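Local coordinates for putative sugar binding protein (PDB 6GT9) that binds galactose between its two domains, probably as the sugar-recognising component of a three-component sensing system linked to galactan utilization, at residues 153-158 with 212-217; 129-134 with 293-298; 59-64 with 275-280; 254-259 with 298-303. One frame throughout, in Å; residues are numbered along the deposited sequence.

Contact 1: residues 153-158 with 212-217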
loop_
_atom_site.group_PDB
_atom_site.type_symbol
_atom_site.label_atom_id
_atom_site.label_comp_id
_atom_site.label_asym_id
_atom_site.label_seq_id
_atom_site.Cartn_x
_atom_site.Cartn_y
_atom_site.Cartn_z
ATOM N N LYS A 153 4.154 21.818 14.869
ATOM C CA LYS A 153 4.647 22.901 14.024
ATOM C C LYS A 153 5.397 22.323 12.825
ATOM O O LYS A 153 6.488 21.762 12.980
ATOM C CB LYS A 153 5.538 23.833 14.846
ATOM C CG LYS A 153 4.787 24.430 16.039
ATOM C CD LYS A 153 5.717 24.931 17.129
ATOM C CE LYS A 153 6.399 23.784 17.875
ATOM N NZ LYS A 153 7.176 24.301 19.047
ATOM N N ALA A 154 4.828 22.469 11.629
ATOM C CA ALA A 154 5.432 21.878 10.442
ATOM C C ALA A 154 4.789 22.447 9.190
ATOM O O ALA A 154 3.580 22.693 9.161
ATOM C CB ALA A 154 5.292 20.346 10.443
ATOM N N THR A 155 5.611 22.642 8.158
ATOM C CA THR A 155 5.161 22.999 6.822
ATOM C C THR A 155 5.301 21.740 5.968
ATOM O O THR A 155 6.420 21.339 5.624
ATOM C CB THR A 155 5.979 24.162 6.254
ATOM O OG1 THR A 155 5.830 25.309 7.109
ATOM C CG2 THR A 155 5.498 24.512 4.851
ATOM N N VAL A 156 4.169 21.121 5.630
ATOM C CA VAL A 156 4.126 19.735 5.177
ATOM C C VAL A 156 3.872 19.675 3.680
ATOM O O VAL A 156 2.967 20.342 3.166
ATOM C CB VAL A 156 3.041 18.942 5.925
ATOM C CG1 VAL A 156 2.984 17.517 5.413
ATOM C CG2 VAL A 156 3.308 18.980 7.426
ATOM N N ALA A 157 4.639 18.835 2.994
ATOM C CA ALA A 157 4.300 18.362 1.662
ATOM C C ALA A 157 4.040 16.865 1.711
ATOM O O ALA A 157 4.662 16.139 2.494
ATOM C CB ALA A 157 5.416 18.660 0.654
ATOM N N ILE A 158 3.139 16.409 0.840
ATOM C CA ILE A 158 2.704 15.018 0.778
ATOM C C ILE A 158 3.062 14.475 -0.590
ATOM O O ILE A 158 2.773 15.109 -1.612
ATOM C CB ILE A 158 1.191 14.866 1.015
ATOM C CG1 ILE A 158 0.823 15.321 2.420
ATOM C CG2 ILE A 158 0.747 13.400 0.755
ATOM C CD1 ILE A 158 -0.672 15.205 2.745
ATOM N N PRO A 212 10.019 26.676 -0.876
ATOM C CA PRO A 212 11.235 26.560 -0.059
ATOM C C PRO A 212 10.957 26.478 1.429
ATOM O O PRO A 212 11.879 26.165 2.192
ATOM C CB PRO A 212 12.022 27.834 -0.407
ATOM C CG PRO A 212 11.512 28.235 -1.738
ATOM C CD PRO A 212 10.054 27.872 -1.735
ATOM N N ASP A 213 9.732 26.744 1.869
ATOM C CA ASP A 213 9.419 26.702 3.289
ATOM C C ASP A 213 9.034 25.304 3.783
ATOM O O ASP A 213 8.923 25.109 4.994
ATOM C CB ASP A 213 8.301 27.707 3.612
ATOM C CG ASP A 213 7.054 27.509 2.752
ATOM O OD1 ASP A 213 7.153 26.891 1.669
ATOM O OD2 ASP A 213 5.968 27.985 3.157
ATOM N N VAL A 214 8.846 24.329 2.886
ATOM C CA VAL A 214 8.567 22.960 3.315
ATOM C C VAL A 214 9.705 22.445 4.180
ATOM O O VAL A 214 10.880 22.503 3.793
ATOM C CB VAL A 214 8.351 22.048 2.095
ATOM C CG1 VAL A 214 8.391 20.578 2.508
ATOM C CG2 VAL A 214 7.048 22.385 1.417
ATOM N N ASN A 215 9.364 21.948 5.368
ATOM C CA ASN A 215 10.339 21.305 6.236
ATOM C C ASN A 215 9.853 19.940 6.721
ATOM O O ASN A 215 10.464 19.358 7.629
ATOM C CB ASN A 215 10.692 22.216 7.429
ATOM C CG ASN A 215 9.469 22.621 8.257
ATOM O OD1 ASN A 215 8.368 22.083 8.088
ATOM N ND2 ASN A 215 9.665 23.576 9.168
ATOM N N ALA A 216 8.779 19.415 6.133
ATOM C CA ALA A 216 8.258 18.107 6.500
ATOM C C ALA A 216 7.638 17.436 5.278
ATOM O O ALA A 216 6.896 18.070 4.521
ATOM C CB ALA A 216 7.225 18.218 7.630
ATOM N N PHE A 217 7.943 16.150 5.097
ATOM C CA PHE A 217 7.357 15.338 4.033
ATOM C C PHE A 217 6.627 14.145 4.629
ATOM O O PHE A 217 7.074 13.570 5.625
ATOM C CB PHE A 217 8.413 14.806 3.065
ATOM C CG PHE A 217 8.918 15.820 2.079
ATOM C CD1 PHE A 217 9.990 16.646 2.401
ATOM C CD2 PHE A 217 8.346 15.926 0.818
ATOM C CE1 PHE A 217 10.486 17.566 1.477
ATOM C CE2 PHE A 217 8.830 16.865 -0.114
ATOM C CZ PHE A 217 9.902 17.679 0.221
#

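Contact 2: residues 129-134 with 293-298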
loop_
_atom_site.group_PDB
_atom_site.type_symbol
_atom_site.label_atom_id
_atom_site.label_comp_id
_atom_site.label_asym_id
_atom_site.label_seq_id
_atom_site.Cartn_x
_atom_site.Cartn_y
_atom_site.Cartn_z
ATOM N N ALA A 129 -14.084 -11.244 1.442
ATOM C CA ALA A 129 -13.301 -10.867 2.617
ATOM C C ALA A 129 -12.153 -9.995 2.162
ATOM O O ALA A 129 -11.748 -10.050 1.001
ATOM C CB ALA A 129 -12.747 -12.083 3.365
ATOM N N TYR A 130 -11.638 -9.188 3.098
ATOM C CA TYR A 130 -10.495 -8.307 2.885
ATOM C C TYR A 130 -9.392 -8.665 3.866
ATOM O O TYR A 130 -9.667 -8.949 5.035
ATOM C CB TYR A 130 -10.899 -6.837 3.077
ATOM C CG TYR A 130 -9.745 -5.844 3.155
ATOM C CD1 TYR A 130 -8.843 -5.723 2.107
ATOM C CD2 TYR A 130 -9.587 -5.002 4.261
ATOM C CE1 TYR A 130 -7.795 -4.808 2.159
ATOM C CE2 TYR A 130 -8.533 -4.058 4.326
ATOM C CZ TYR A 130 -7.647 -3.974 3.262
ATOM O OH TYR A 130 -6.597 -3.087 3.262
ATOM N N VAL A 131 -8.141 -8.653 3.400
ATOM C CA VAL A 131 -6.971 -8.784 4.278
ATOM C C VAL A 131 -6.012 -7.652 3.941
ATOM O O VAL A 131 -5.450 -7.611 2.843
ATOM C CB VAL A 131 -6.263 -10.136 4.142
ATOM C CG1 VAL A 131 -5.217 -10.281 5.244
ATOM C CG2 VAL A 131 -7.263 -11.279 4.204
ATOM N N GLY A 132 -5.794 -6.751 4.883
ATOM C CA GLY A 132 -4.893 -5.649 4.612
ATOM C C GLY A 132 -4.946 -4.656 5.745
ATOM O O GLY A 132 -5.732 -4.785 6.690
ATOM N N THR A 133 -4.083 -3.665 5.634
ATOM C CA THR A 133 -4.054 -2.590 6.610
ATOM C C THR A 133 -5.393 -1.865 6.634
ATOM O O THR A 133 -6.094 -1.773 5.624
ATOM C CB THR A 133 -2.917 -1.621 6.274
ATOM O OG1 THR A 133 -1.671 -2.328 6.269
ATOM C CG2 THR A 133 -2.838 -0.476 7.283
ATOM N N ASP A 134 -5.772 -1.388 7.825
ATOM C CA ASP A 134 -6.761 -0.324 7.942
ATOM C C ASP A 134 -6.121 0.969 7.441
ATOM O O ASP A 134 -5.441 1.673 8.199
ATOM C CB ASP A 134 -7.238 -0.183 9.391
ATOM C CG ASP A 134 -8.311 0.880 9.558
ATOM O OD1 ASP A 134 -8.397 1.799 8.726
ATOM O OD2 ASP A 134 -9.089 0.795 10.526
ATOM N N THR A 293 -10.024 -8.601 7.914
ATOM C CA THR A 293 -8.869 -8.941 8.740
ATOM C C THR A 293 -7.836 -7.841 8.527
ATOM O O THR A 293 -7.175 -7.803 7.481
ATOM C CB THR A 293 -8.302 -10.318 8.378
ATOM O OG1 THR A 293 -9.292 -11.335 8.604
ATOM C CG2 THR A 293 -7.071 -10.636 9.231
ATOM N N ASN A 294 -7.690 -6.941 9.505
ATOM C CA ASN A 294 -6.716 -5.855 9.399
ATOM C C ASN A 294 -5.386 -6.320 9.973
ATOM O O ASN A 294 -5.268 -6.531 11.186
ATOM C CB ASN A 294 -7.183 -4.601 10.130
ATOM C CG ASN A 294 -8.292 -3.890 9.411
ATOM O OD1 ASN A 294 -9.280 -3.497 10.029
ATOM N ND2 ASN A 294 -8.153 -3.733 8.093
ATOM N N THR A 295 -4.383 -6.458 9.110
ATOM C CA THR A 295 -3.053 -6.777 9.589
ATOM C C THR A 295 -2.464 -5.572 10.328
ATOM O O THR A 295 -2.901 -4.425 10.159
ATOM C CB THR A 295 -2.162 -7.232 8.431
ATOM O OG1 THR A 295 -2.252 -6.305 7.343
ATOM C CG2 THR A 295 -2.625 -8.624 7.930
ATOM N N GLU A 296 -1.477 -5.857 11.178
ATOM C CA GLU A 296 -0.910 -4.857 12.089
ATOM C C GLU A 296 -0.401 -3.622 11.347
ATOM O O GLU A 296 0.201 -3.728 10.278
ATOM C CB GLU A 296 0.241 -5.497 12.872
ATOM C CG GLU A 296 1.127 -4.547 13.656
ATOM C CD GLU A 296 0.544 -4.206 15.018
ATOM O OE1 GLU A 296 -0.701 -4.133 15.128
ATOM O OE2 GLU A 296 1.322 -4.023 15.984
ATOM N N THR A 297 -0.651 -2.436 11.923
ATOM C CA THR A 297 -0.008 -1.207 11.471
ATOM C C THR A 297 0.339 -0.371 12.698
ATOM O O THR A 297 -0.365 -0.406 13.716
ATOM C CB THR A 297 -0.883 -0.392 10.475
ATOM O OG1 THR A 297 -0.118 0.692 9.901
ATOM C CG2 THR A 297 -2.118 0.183 11.147
ATOM N N LYS A 298 1.456 0.345 12.606
ATOM C CA LYS A 298 1.977 1.152 13.714
ATOM C C LYS A 298 3.125 1.988 13.181
ATOM O O LYS A 298 3.806 1.584 12.236
ATOM C CB LYS A 298 2.479 0.280 14.866
ATOM C CG LYS A 298 3.598 -0.668 14.460
ATOM C CD LYS A 298 4.367 -1.194 15.663
ATOM C CE LYS A 298 4.747 -2.656 15.479
ATOM N NZ LYS A 298 5.723 -3.144 16.499
HETATM O O HOH W 1 -10.743 -11.382 6.335
HETATM O O HOH W 2 -0.521 -4.324 7.654
HETATM O O HOH W 3 -4.613 -1.964 10.203
#

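Contact 3: residues 59-64 with 275-280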
loop_
_atom_site.group_PDB
_atom_site.type_symbol
_atom_site.label_atom_id
_atom_site.label_comp_id
_atom_site.label_asym_id
_atom_site.label_seq_id
_atom_site.Cartn_x
_atom_site.Cartn_y
_atom_site.Cartn_z
ATOM N N LEU A 59 -0.600 -25.410 1.088
ATOM C CA LEU A 59 -1.926 -25.938 0.781
ATOM C C LEU A 59 -1.957 -26.790 -0.477
ATOM O O LEU A 59 -2.983 -27.419 -0.756
ATOM C CB LEU A 59 -2.938 -24.797 0.625
ATOM C CG LEU A 59 -3.244 -23.920 1.837
ATOM C CD1 LEU A 59 -4.081 -22.731 1.405
ATOM C CD2 LEU A 59 -3.965 -24.695 2.901
ATOM N N GLY A 60 -0.878 -26.825 -1.247
ATOM C CA GLY A 60 -0.915 -27.553 -2.495
ATOM C C GLY A 60 -1.807 -26.933 -3.544
ATOM O O GLY A 60 -2.359 -27.657 -4.377
ATOM N N VAL A 61 -1.968 -25.610 -3.530
ATOM C CA VAL A 61 -2.710 -24.923 -4.572
ATOM C C VAL A 61 -1.706 -24.239 -5.494
ATOM O O VAL A 61 -0.550 -23.994 -5.132
ATOM C CB VAL A 61 -3.735 -23.909 -4.008
ATOM C CG1 VAL A 61 -4.524 -24.509 -2.820
ATOM C CG2 VAL A 61 -3.060 -22.632 -3.630
ATOM N N ASP A 62 -2.152 -23.945 -6.716
ATOM C CA ASP A 62 -1.344 -23.230 -7.699
ATOM C C ASP A 62 -1.670 -21.744 -7.599
ATOM O O ASP A 62 -2.806 -21.326 -7.852
ATOM C CB ASP A 62 -1.606 -23.760 -9.112
ATOM C CG ASP A 62 -0.907 -22.931 -10.201
ATOM O OD1 ASP A 62 0.297 -22.620 -10.059
ATOM O OD2 ASP A 62 -1.572 -22.576 -11.197
ATOM N N LEU A 63 -0.688 -20.954 -7.203
ATOM C CA LEU A 63 -0.856 -19.514 -7.097
ATOM C C LEU A 63 -0.155 -18.845 -8.273
ATOM O O LEU A 63 1.068 -18.953 -8.410
ATOM C CB LEU A 63 -0.303 -18.996 -5.777
ATOM C CG LEU A 63 -0.612 -17.511 -5.688
ATOM C CD1 LEU A 63 -1.865 -17.292 -4.878
ATOM C CD2 LEU A 63 0.570 -16.783 -5.119
ATOM N N GLU A 64 -0.934 -18.189 -9.130
ATOM C CA GLU A 64 -0.421 -17.484 -10.294
ATOM C C GLU A 64 -0.351 -15.999 -9.963
ATOM O O GLU A 64 -1.370 -15.404 -9.597
ATOM C CB GLU A 64 -1.325 -17.708 -11.500
ATOM C CG GLU A 64 -1.891 -19.112 -11.649
ATOM C CD GLU A 64 -2.751 -19.179 -12.897
ATOM O OE1 GLU A 64 -2.428 -18.384 -13.804
ATOM O OE2 GLU A 64 -3.722 -19.974 -12.985
ATOM N N LYS A 275 -2.246 -14.840 4.476
ATOM C CA LYS A 275 -3.605 -14.979 4.990
ATOM C C LYS A 275 -4.644 -14.905 3.880
ATOM O O LYS A 275 -5.679 -15.566 3.972
ATOM C CB LYS A 275 -3.883 -13.911 6.049
ATOM C CG LYS A 275 -3.248 -14.222 7.386
ATOM C CD LYS A 275 -3.702 -13.237 8.452
ATOM C CE LYS A 275 -3.292 -13.720 9.843
ATOM N NZ LYS A 275 -3.965 -12.925 10.895
ATOM N N ALA A 276 -4.402 -14.117 2.829
ATOM C CA ALA A 276 -5.364 -14.065 1.733
ATOM C C ALA A 276 -5.511 -15.426 1.054
ATOM O O ALA A 276 -6.605 -15.794 0.624
ATOM C CB ALA A 276 -4.953 -13.015 0.705
ATOM N N VAL A 277 -4.412 -16.163 0.905
ATOM C CA VAL A 277 -4.483 -17.468 0.259
ATOM C C VAL A 277 -5.164 -18.472 1.186
ATOM O O VAL A 277 -5.992 -19.273 0.747
ATOM C CB VAL A 277 -3.079 -17.941 -0.156
ATOM C CG1 VAL A 277 -3.129 -19.381 -0.629
ATOM C CG2 VAL A 277 -2.484 -17.032 -1.261
ATOM N N LYS A 278 -4.838 -18.432 2.485
ATOM C CA LYS A 278 -5.513 -19.308 3.443
ATOM C C LYS A 278 -7.007 -19.018 3.496
ATOM O O LYS A 278 -7.815 -19.950 3.560
ATOM C CB LYS A 278 -4.913 -19.163 4.851
ATOM C CG LYS A 278 -3.417 -19.464 4.967
ATOM C CD LYS A 278 -3.056 -20.909 4.645
ATOM C CE LYS A 278 -3.453 -21.877 5.768
ATOM N NZ LYS A 278 -2.460 -21.890 6.878
ATOM N N MET A 279 -7.397 -17.733 3.511
ATOM C CA MET A 279 -8.822 -17.396 3.495
ATOM C C MET A 279 -9.490 -17.926 2.237
ATOM O O MET A 279 -10.589 -18.479 2.298
ATOM C CB MET A 279 -9.043 -15.880 3.574
ATOM C CG MET A 279 -8.454 -15.117 4.766
ATOM S SD MET A 279 -9.398 -15.269 6.277
ATOM C CE MET A 279 -8.962 -16.939 6.790
ATOM N N MET A 280 -8.849 -17.738 1.075
ATOM C CA MET A 280 -9.432 -18.204 -0.176
ATOM C C MET A 280 -9.722 -19.706 -0.133
ATOM O O MET A 280 -10.775 -20.155 -0.598
ATOM C CB MET A 280 -8.500 -17.864 -1.343
ATOM C CG MET A 280 -9.102 -18.228 -2.702
ATOM S SD MET A 280 -10.632 -17.342 -3.071
ATOM C CE MET A 280 -9.996 -15.731 -3.544
#

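Contact 4: residues 254-259 with 298-303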
loop_
_atom_site.group_PDB
_atom_site.type_symbol
_atom_site.label_atom_id
_atom_site.label_comp_id
_atom_site.label_asym_id
_atom_site.label_seq_id
_atom_site.Cartn_x
_atom_site.Cartn_y
_atom_site.Cartn_z
ATOM N N ARG A 254 17.397 1.687 6.270
ATOM C CA ARG A 254 18.720 2.305 6.228
ATOM C C ARG A 254 18.639 3.806 6.492
ATOM O O ARG A 254 19.370 4.344 7.334
ATOM C CB ARG A 254 19.372 2.028 4.873
ATOM C CG ARG A 254 20.762 2.608 4.755
ATOM C CD ARG A 254 21.627 2.144 5.921
ATOM N NE ARG A 254 22.942 2.777 5.906
ATOM C CZ ARG A 254 23.481 3.416 6.941
ATOM N NH1 ARG A 254 22.823 3.502 8.094
ATOM N NH2 ARG A 254 24.685 3.960 6.821
ATOM N N TYR A 255 17.744 4.498 5.784
ATOM C CA TYR A 255 17.579 5.937 5.974
ATOM C C TYR A 255 17.114 6.270 7.391
ATOM O O TYR A 255 17.521 7.289 7.968
ATOM C CB TYR A 255 16.583 6.477 4.954
ATOM C CG TYR A 255 17.151 6.812 3.592
ATOM C CD1 TYR A 255 18.248 7.656 3.458
ATOM C CD2 TYR A 255 16.566 6.305 2.431
ATOM C CE1 TYR A 255 18.757 7.981 2.207
ATOM C CE2 TYR A 255 17.065 6.622 1.181
ATOM C CZ TYR A 255 18.158 7.460 1.074
ATOM O OH TYR A 255 18.651 7.772 -0.171
ATOM N N LEU A 256 16.230 5.438 7.950
ATOM C CA LEU A 256 15.818 5.590 9.339
ATOM C C LEU A 256 17.010 5.452 10.275
ATOM O O LEU A 256 17.145 6.214 11.243
ATOM C CB LEU A 256 14.753 4.544 9.658
ATOM C CG LEU A 256 13.735 4.674 10.776
ATOM C CD1 LEU A 256 12.945 5.959 10.661
ATOM C CD2 LEU A 256 12.811 3.471 10.682
ATOM N N GLN A 257 17.889 4.487 9.998
ATOM C CA GLN A 257 19.091 4.334 10.808
ATOM C C GLN A 257 20.010 5.542 10.660
ATOM O O GLN A 257 20.614 5.993 11.641
ATOM C CB GLN A 257 19.814 3.043 10.423
ATOM C CG GLN A 257 21.082 2.755 11.219
ATOM C CD GLN A 257 20.816 2.389 12.674
ATOM O OE1 GLN A 257 21.584 2.763 13.564
ATOM N NE2 GLN A 257 19.736 1.650 12.922
ATOM N N LYS A 258 20.117 6.085 9.445
ATOM C CA LYS A 258 20.939 7.261 9.194
ATOM C C LYS A 258 20.343 8.534 9.769
ATOM O O LYS A 258 21.052 9.545 9.845
ATOM C CB LYS A 258 21.154 7.452 7.695
ATOM C CG LYS A 258 22.288 6.625 7.115
ATOM C CD LYS A 258 22.189 6.510 5.595
ATOM C CE LYS A 258 22.984 7.582 4.861
ATOM N NZ LYS A 258 22.543 8.962 5.209
ATOM N N GLY A 259 19.071 8.519 10.161
ATOM C CA GLY A 259 18.403 9.708 10.650
ATOM C C GLY A 259 17.762 10.562 9.579
ATOM O O GLY A 259 17.050 11.515 9.916
ATOM N N LYS A 298 1.456 0.345 12.606
ATOM C CA LYS A 298 1.977 1.152 13.714
ATOM C C LYS A 298 3.125 1.988 13.181
ATOM O O LYS A 298 3.806 1.584 12.236
ATOM C CB LYS A 298 2.479 0.280 14.866
ATOM C CG LYS A 298 3.598 -0.668 14.460
ATOM C CD LYS A 298 4.367 -1.194 15.663
ATOM C CE LYS A 298 4.747 -2.656 15.479
ATOM N NZ LYS A 298 5.723 -3.144 16.499
ATOM N N VAL A 299 3.350 3.135 13.800
ATOM C CA VAL A 299 4.487 3.969 13.442
ATOM C C VAL A 299 5.698 3.491 14.230
ATOM O O VAL A 299 5.607 3.242 15.436
ATOM C CB VAL A 299 4.190 5.453 13.708
ATOM C CG1 VAL A 299 5.407 6.320 13.340
ATOM C CG2 VAL A 299 2.980 5.883 12.900
ATOM N N ILE A 300 6.819 3.314 13.543
ATOM C CA ILE A 300 8.073 2.998 14.199
ATOM C C ILE A 300 9.063 4.114 13.893
ATOM O O ILE A 300 8.956 4.827 12.889
ATOM C CB ILE A 300 8.647 1.637 13.772
ATOM C CG1 ILE A 300 8.910 1.626 12.262
ATOM C CG2 ILE A 300 7.700 0.509 14.196
ATOM C CD1 ILE A 300 10.250 1.050 11.865
ATOM N N ARG A 301 10.038 4.256 14.782
ATOM C CA ARG A 301 11.119 5.220 14.650
ATOM C C ARG A 301 12.433 4.472 14.831
ATOM O O ARG A 301 12.451 3.256 15.050
ATOM C CB ARG A 301 10.964 6.366 15.665
ATOM C CG ARG A 301 9.660 7.145 15.511
ATOM C CD ARG A 301 9.364 8.030 16.710
ATOM N NE ARG A 301 8.196 8.886 16.502
ATOM C CZ ARG A 301 6.949 8.534 16.810
ATOM N NH1 ARG A 301 6.709 7.336 17.323
ATOM N NH2 ARG A 301 5.939 9.374 16.592
ATOM N N LYS A 302 13.538 5.215 14.739
ATOM C CA LYS A 302 14.868 4.623 14.867
ATOM C C LYS A 302 15.048 3.881 16.191
ATOM O O LYS A 302 15.788 2.893 16.248
ATOM C CB LYS A 302 15.926 5.716 14.723
ATOM C CG LYS A 302 17.364 5.235 14.816
ATOM C CD LYS A 302 18.304 6.425 14.940
ATOM C CE LYS A 302 19.715 5.989 15.271
ATOM N NZ LYS A 302 20.292 5.154 14.191
ATOM N N LYS A 303 14.393 4.339 17.265
ATOM C CA LYS A 303 14.494 3.663 18.554
ATOM C C LYS A 303 13.879 2.271 18.536
ATOM O O LYS A 303 14.105 1.492 19.468
ATOM C CB LYS A 303 13.821 4.496 19.656
ATOM C CG LYS A 303 12.306 4.582 19.512
ATOM C CD LYS A 303 11.625 5.327 20.654
ATOM C CE LYS A 303 12.092 6.776 20.744
ATOM N NZ LYS A 303 12.198 7.434 19.406
#

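Contact 1: residues 153-158 with 212-217
N215 holds CG between its backbone N and carbonyl carbon (chi1 57°), and a nearly eclipsed chi2 of 11° then swings OD1 toward T155. The result is a side-chain bond in place of a backbone one: T155 N donates to N215 OD1 over 2.8 Å, with 162° at the hydrogen and the donor tilted modestly from the amide carbonyl plane. In return, T155 O accepts N215 N at 3.0 Å, within its carbonyl plane, and takes a weak second bond from A216 N. True parallel pairing begins one residue on, where V156 faces A216 and A157 N meets A216 O at 2.8 Å, almost straight. On the V156 side of the sheet, CG2 of V156 lies 4.0 Å from A216 CB, and A154 CB comes equally near to that methyl. On the other side, A157 CB touches both F217 CE2, at 3.9 Å, and V214 CG1, and also meets I207 of helix 197-210. T155 CB also rests against D213 O at 3.3 Å. The chemistry implies that the amide oxygen of N215, taking the N-H of T155 where a strand carbonyl would otherwise do so, appears to extend the bonding of this Rossmann-like sheet to the residue before strand 216-219.

Contact 2: residues 129-134 with 293-298
G132 O is gripped by two donors from 293-298, which reach it from opposite faces of its carbonyl plane. N294 ND2 binds it at 3.0 Å over a virtually straight bond (178°), with the acceptor lying in the amide plane of N294. T295 N, at 3.2 Å, stands above the carbonyl plane, 69° out of it. This is the hinge of a type I periplasmic binding fold: both segments leave the parallel sheet of one domain here and head for the other. V131 pairs with T293 in parallel, with T293 N to Y130 O at 2.9 Å and G132 N to T293 O at 3.1 Å. With CG anti to the backbone N (chi1 168°), Y130 turns one ring face to G132 N, offset toward the rim, and CE2 lies 3.8 Å from N294 ND2. At the ring's edge its OH donates to T133 O at 2.7 Å. A phenylalanine at Y130 would probably leave T133 O without this donor and the turn after G132 less firmly fixed. T133 OG1 is hydrogen-bonded to Q267, a galactose-binding residue, so the hinge lies one shell from the sugar. Water 2 ties T133 OG1 to T295 OG1 and E296 O, while water 3 joins D134 N to T295 O. The side chains of T133 and T297 cross at about a right angle, T133 CG2 3.7 Å from T297 CB.

Contact 3: residues 59-64 with 275-280
L63 and V277 make the tight part of this mainly apolar contact, which has no hydrogen bond between the two segments. L63 carries CG anti to its backbone N (chi1 -176°), and its CD1 lies 3.7 Å from CG2 of V277, the two side chains crossing at a slant. V277 uses its other branch on the neighbouring residues: CG1 is 4.0 Å from L59 CD1 but 4.4 Å from V61 CG2, a looser approach. Toward the partly exposed side the partner changes to the aliphatic chain of K278. Bent at chi2, chi3 and chi4, it folds over L59, with CD 3.9 Å from L59 CD1 and CE 4.1 Å from L59 CD2, while NZ makes a weak hydrogen bond to Y274 OH. An alanine at L59 would probably open a gap beside V277 CG1 and leave the methylenes of K278 without their apolar partner. G60 ends helix 43-59 in a Schellman motif, which turns the chain into strand 62-65, at one edge of the parallel sheet. Helix 269-284 thus packs beside helix 43-59 over that sheet: A52 touches both L63 and V277, A56 touches V61 and L63, and I92 of strand 90-93 also meets V277.

Contact 4: residues 254-259 with 298-303
K302, in the short 3-10 segment that follows strand 298-301, reaches across the last turn of helix 250-258, and each step of its side chain meets a helix carbonyl. CB lies 3.7 Å from L256 O. CG, placed anti to the backbone N, keeps the same 3.7 Å from that oxygen, and CD follows at 3.9 Å. CE passes on to Q257 O, 3.7 Å away, and the final torsion bends the otherwise extended chain (chi4 63°) to bring NZ to two acceptors of one residue. NZ binds Q257 O at 2.7 Å, in the carbonyl plane and on a lone pair. It binds Q257 OE1 at 2.8 Å from above the amide, 82° out of its plane. A bend at chi2 of Q257 (70°) brings its CD to 3.2 Å from K302 NZ. In the fold, this joins helix 250-258, closed by G259 in a Schellman motif, to strand 298-301, which runs antiparallel at the edge of an otherwise parallel sheet. Carbonyls at the C-terminal end of a helix carry partial negative charge, so they are likely to favour the ammonium group. Deeper in, the bonding gives way to packing: L256 CD2 meets I300 CD1 at 3.7 Å, the side chains crossing at about a right angle. I300 also rests on T264 and V266, and L256 on I261. R301 turns from the helix to form a salt bridge with D149.

Contacts 1 and 4 belong to the mixed sheet of one domain, contacts 2 and 3 to the parallel sheet of the other. Contact 1 is largely buried strand pairing inside its sheet, whereas contact 4 joins a helix end to the edge strand through exposed charge. Contact 3 is helix-on-sheet packing mainly through carbon atoms, without a hydrogen bond across, some 43 Å from contact 1 between centres. Contact 2, about 11 Å from the chain's centre, has three bridging waters and lies nearest the sugar. It meets contact 3 where V131 packs on K275, A276 and M279 of helix 269-284, and it shares K298 with contact 4 in sequence only, as the chain enters the second domain.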